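Side-chain contacts in (5-formylfuran-3-yl)methyl phosphate transaminase (Methanococcus jannaschii, PDB 2Z61), which transfers the amino group of alanine to a furancarboxaldehyde phosphate, using pyridoxal 5'-phosphate, to make the precursor of the furan moiety of methanofuran: residues D238-I241 and E242-K246; E177-Y180 and E181-Y185. One frame throughout, in Å; residues are numbered along the deposited sequence.

Interaction 1: residues D238-I241 and E242-K246; sequences DEII and EAILK
With CG1 beside the backbone N (chi1 -73°), I240 holds its CG2 methyl anti to that N, and I244, one turn on, carries CG1 beside its own backbone N (chi1 -70°) with an extended chain beyond it. These torsions send the I240 branch forward along the helix and the I244 branch back to meet it, so that I240 CG2 lies 4.1 Å from I244 CD1, the two side chains crossing obliquely. On its way, I244 CG1 passes 3.4 Å from I240 O, the acceptor of I244 N (3.0 Å, N-H...O angle 160°). This is ordinary i to i+4 alpha-helical geometry, repeated by E242 N to D238 O at 2.9 Å and by L245 N to I241 O at 3.0 Å.

The other flank is acidic. E242 CB rests 3.3 Å from D238 O, and a bend at chi2 folds the rest of the chain; its carboxylate stays out of contact with that of D238, E242 OE1 being 5.5 Å from D238 OD1. Like charges at the start of a helix would probably be eased by the positive end of the helix dipole, and R66 offers E242 a long, weak ion pair.

The second subunit of the dimer approaches as well, its F9 O bonding K246 NZ and its L6 touching A243. This first part of helix 238-251 lies over the sheet edge: I241, I244 and L245 pack on I93 of strand 92-95, while A243 and I244 meet S108 and F104 of helix 98-109.

Interaction 2: residues E177-Y180 and E181-Y185; sequences EFAY and ENIPY
F178 O draws three N-H donors of unequal quality, two of them from N182, at the end of the helix in a beta-alpha-beta unit made of strand 155-161, helix 173-182 and strand 185-189. The well-directed bond comes from N182 N, which reaches F178 O at 2.9 Å, almost in line with the carbonyl bond. E181 N, 3.2 Å from F178 O, is poorly directed, coming from above the carbonyl plane. The third donor is the side-chain amide: chi1 (-59°) sets N182 CG beside the backbone N, and the turn at chi2 brings ND2 back to 2.9 Å from F178 O.

F178 holds CG anti to its backbone N (chi1 -178°), which brings the ring beside N182. There N182 CB lies over one face, 4.3 Å from the ring centroid, a CH-pi contact. The N182 torsions add only ND2, above the rim, with the amide plane inclined 39° to the ring. This approach is unusually close, so the position of ND2 is doubtful, and its bond to F178 O shares the doubt. L147 and E148 of helix 144-150 also touch the ring.

I183 leaves helical backbone angles, yet its N still donates to A179 O, at a short 2.6 Å. Next to this bond A179 and I183 both pack on I158 of strand 155-161, tying the helix end to the sheet, and I183 CD1 lies 3.9 Å from A179 CB.

Overall arrangement
Following the chain from the N terminus, interaction 2 finishes before interaction 1 begins, neither nested nor crossed. Interaction 1 lies within one helix, interaction 2 runs over a helix end into the turn beyond, and both join adjacent segments, so neither closes a long loop. Interaction 2 sits where helix 173-182 gives way to strand 185-189, in the parallel part of the seven-stranded mixed sheet. K222, the pyridoxal-phosphate lysine, falls between them in sequence. Interaction 1 opens helix 238-251 just after strand 232-235 of that sheet. With centres about 21 Å apart, they meet where I240 CD1 lies 3.9 Å from Y185 CE2, and M1 of the second subunit packs on both Y185 and E239.

Interaction 1: residues D238-I241 and E242-K246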
loop_
_atom_site.group_PDB
_atom_site.type_symbol
_atom_site.label_atom_id
_atom_site.label_comp_id
_atom_site.label_asym_id
_atom_site.label_seq_id
_atom_site.Cartn_x
_atom_site.Cartn_y
_atom_site.Cartn_z
ATOM N N ASP A 238 19.517 11.012 1.138
ATOM C CA ASP A 238 19.465 10.537 -0.244
ATOM C C ASP A 238 19.524 9.029 -0.445
ATOM O O ASP A 238 18.677 8.464 -1.136
ATOM C CB ASP A 238 20.587 11.182 -1.063
ATOM C CG ASP A 238 20.454 12.690 -1.155
ATOM O OD1 ASP A 238 19.410 13.181 -1.638
ATOM O OD2 ASP A 238 21.403 13.388 -0.739
ATOM N N GLU A 239 20.526 8.378 0.142
ATOM C CA GLU A 239 20.679 6.932 -0.016
ATOM C C GLU A 239 19.469 6.137 0.448
ATOM O O GLU A 239 19.055 5.189 -0.212
ATOM C CB GLU A 239 21.924 6.436 0.717
ATOM C CG GLU A 239 23.225 6.937 0.110
ATOM C CD GLU A 239 24.452 6.385 0.813
ATOM O OE1 GLU A 239 24.557 5.144 0.937
ATOM O OE2 GLU A 239 25.310 7.190 1.238
ATOM N N ILE A 240 18.906 6.517 1.589
ATOM C CA ILE A 240 17.748 5.819 2.111
ATOM C C ILE A 240 16.489 6.127 1.298
ATOM O O ILE A 240 15.697 5.226 1.004
ATOM C CB ILE A 240 17.541 6.160 3.598
ATOM C CG1 ILE A 240 18.621 5.455 4.423
ATOM C CG2 ILE A 240 16.151 5.739 4.051
ATOM C CD1 ILE A 240 18.453 5.596 5.910
ATOM N N ILE A 241 16.311 7.388 0.917
ATOM C CA ILE A 241 15.143 7.773 0.136
ATOM C C ILE A 241 15.154 7.092 -1.225
ATOM O O ILE A 241 14.115 6.654 -1.715
ATOM C CB ILE A 241 15.072 9.305 -0.065
ATOM C CG1 ILE A 241 14.648 9.981 1.238
ATOM C CG2 ILE A 241 14.088 9.647 -1.166
ATOM C CD1 ILE A 241 13.276 9.547 1.753
ATOM N N GLU A 242 16.334 6.989 -1.828
ATOM C CA GLU A 242 16.475 6.354 -3.129
ATOM C C GLU A 242 16.087 4.877 -3.038
ATOM O O GLU A 242 15.513 4.311 -3.972
ATOM C CB GLU A 242 17.922 6.476 -3.609
ATOM C CG GLU A 242 18.068 6.710 -5.103
ATOM C CD GLU A 242 17.426 8.017 -5.555
ATOM O OE1 GLU A 242 17.803 9.084 -5.018
ATOM O OE2 GLU A 242 16.549 7.977 -6.449
ATOM N N ALA A 243 16.409 4.256 -1.906
ATOM C CA ALA A 243 16.105 2.851 -1.695
ATOM C C ALA A 243 14.602 2.644 -1.506
ATOM O O ALA A 243 14.022 1.704 -2.047
ATOM C CB ALA A 243 16.865 2.329 -0.480
ATOM N N ILE A 244 13.983 3.523 -0.726
ATOM C CA ILE A 244 12.554 3.440 -0.470
ATOM C C ILE A 244 11.778 3.676 -1.762
ATOM O O ILE A 244 10.703 3.121 -1.951
ATOM C CB ILE A 244 12.131 4.456 0.634
ATOM C CG1 ILE A 244 12.688 3.985 1.984
ATOM C CG2 ILE A 244 10.611 4.580 0.704
ATOM C CD1 ILE A 244 12.269 4.816 3.165
ATOM N N LEU A 245 12.335 4.481 -2.661
ATOM C CA LEU A 245 11.692 4.759 -3.940
ATOM C C LEU A 245 11.563 3.484 -4.780
ATOM O O LEU A 245 10.522 3.238 -5.391
ATOM C CB LEU A 245 12.482 5.808 -4.726
ATOM C CG LEU A 245 11.910 6.230 -6.085
ATOM C CD1 LEU A 245 10.434 6.603 -5.944
ATOM C CD2 LEU A 245 12.704 7.414 -6.619
ATOM N N LYS A 246 12.625 2.685 -4.814
ATOM C CA LYS A 246 12.620 1.434 -5.558
ATOM C C LYS A 246 11.532 0.519 -5.019
ATOM O O LYS A 246 10.816 -0.124 -5.791
ATOM C CB LYS A 246 13.982 0.748 -5.452
ATOM C CG LYS A 246 15.129 1.590 -5.996
ATOM C CD LYS A 246 16.483 1.082 -5.520
ATOM C CE LYS A 246 16.700 -0.371 -5.905
ATOM N NZ LYS A 246 16.821 -0.537 -7.379
#

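Interaction 2: residues E177-Y180 and E181-Y185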
loop_
_atom_site.group_PDB
_atom_site.type_symbol
_atom_site.label_atom_id
_atom_site.label_comp_id
_atom_site.label_asym_id
_atom_site.label_seq_id
_atom_site.Cartn_x
_atom_site.Cartn_y
_atom_site.Cartn_z
ATOM N N GLU A 177 19.098 11.503 22.337
ATOM C CA GLU A 177 20.531 11.778 22.448
ATOM C C GLU A 177 21.340 10.502 22.619
ATOM O O GLU A 177 22.378 10.325 21.982
ATOM C CB GLU A 177 20.773 12.738 23.618
ATOM C CG GLU A 177 20.341 14.172 23.316
ATOM C CD GLU A 177 20.011 14.981 24.563
ATOM O OE1 GLU A 177 19.852 16.214 24.438
ATOM O OE2 GLU A 177 19.900 14.391 25.660
ATOM N N PHE A 178 20.862 9.599 23.465
ATOM C CA PHE A 178 21.555 8.334 23.665
ATOM C C PHE A 178 21.571 7.533 22.366
ATOM O O PHE A 178 22.612 7.003 21.965
ATOM C CB PHE A 178 20.870 7.499 24.749
ATOM C CG PHE A 178 21.571 6.204 25.040
ATOM C CD1 PHE A 178 22.735 6.181 25.801
ATOM C CD2 PHE A 178 21.101 5.009 24.509
ATOM C CE1 PHE A 178 23.422 4.985 26.023
ATOM C CE2 PHE A 178 21.782 3.811 24.726
ATOM C CZ PHE A 178 22.946 3.802 25.483
ATOM N N ALA A 179 20.417 7.453 21.705
ATOM C CA ALA A 179 20.311 6.692 20.462
ATOM C C ALA A 179 21.236 7.186 19.351
ATOM O O ALA A 179 21.850 6.377 18.655
ATOM C CB ALA A 179 18.868 6.682 19.970
ATOM N N TYR A 180 21.340 8.503 19.179
ATOM C CA TYR A 180 22.206 9.042 18.138
ATOM C C TYR A 180 23.695 8.831 18.376
ATOM O O TYR A 180 24.481 8.882 17.430
ATOM C CB TYR A 180 21.921 10.527 17.917
ATOM C CG TYR A 180 20.649 10.739 17.137
ATOM C CD1 TYR A 180 19.468 11.116 17.773
ATOM C CD2 TYR A 180 20.608 10.499 15.764
ATOM C CE1 TYR A 180 18.276 11.245 17.065
ATOM C CE2 TYR A 180 19.426 10.623 15.047
ATOM C CZ TYR A 180 18.262 10.997 15.703
ATOM O OH TYR A 180 17.087 11.128 14.995
ATOM N N GLU A 181 24.085 8.600 19.629
ATOM C CA GLU A 181 25.495 8.362 19.950
ATOM C C GLU A 181 25.781 6.861 19.907
ATOM O O GLU A 181 26.877 6.440 19.542
ATOM C CB GLU A 181 25.834 8.879 21.363
ATOM C CG GLU A 181 26.062 10.394 21.471
ATOM C CD GLU A 181 27.271 10.869 20.675
ATOM O OE1 GLU A 181 27.375 12.091 20.421
ATOM O OE2 GLU A 181 28.121 10.026 20.312
ATOM N N ASN A 182 24.779 6.061 20.257
ATOM C CA ASN A 182 24.958 4.620 20.340
ATOM C C ASN A 182 24.289 3.687 19.329
ATOM O O ASN A 182 24.727 2.541 19.174
ATOM C CB ASN A 182 24.553 4.200 21.744
ATOM C CG ASN A 182 25.375 4.895 22.793
ATOM O OD1 ASN A 182 26.565 4.643 22.912
ATOM N ND2 ASN A 182 24.760 5.791 23.540
ATOM N N ILE A 183 23.236 4.141 18.655
ATOM C CA ILE A 183 22.536 3.267 17.724
ATOM C C ILE A 183 22.681 3.684 16.267
ATOM O O ILE A 183 22.461 4.832 15.917
ATOM C CB ILE A 183 21.044 3.194 18.111
ATOM C CG1 ILE A 183 20.932 2.784 19.583
ATOM C CG2 ILE A 183 20.306 2.206 17.210
ATOM C CD1 ILE A 183 19.533 2.812 20.141
ATOM N N PRO A 184 23.057 2.741 15.392
ATOM C CA PRO A 184 23.225 3.080 13.975
ATOM C C PRO A 184 22.050 3.743 13.250
ATOM O O PRO A 184 22.258 4.631 12.427
ATOM C CB PRO A 184 23.664 1.753 13.345
ATOM C CG PRO A 184 23.178 0.711 14.306
ATOM C CD PRO A 184 23.389 1.330 15.649
ATOM N N TYR A 185 20.821 3.339 13.553
ATOM C CA TYR A 185 19.671 3.947 12.889
ATOM C C TYR A 185 18.514 4.274 13.822
ATOM O O TYR A 185 18.141 3.468 14.666
ATOM C CB TYR A 185 19.143 3.049 11.758
ATOM C CG TYR A 185 20.011 3.042 10.531
ATOM C CD1 TYR A 185 20.790 1.934 10.215
ATOM C CD2 TYR A 185 20.085 4.160 9.705
ATOM C CE1 TYR A 185 21.626 1.939 9.104
ATOM C CE2 TYR A 185 20.917 4.175 8.594
ATOM C CZ TYR A 185 21.685 3.063 8.302
ATOM O OH TYR A 185 22.523 3.073 7.217
#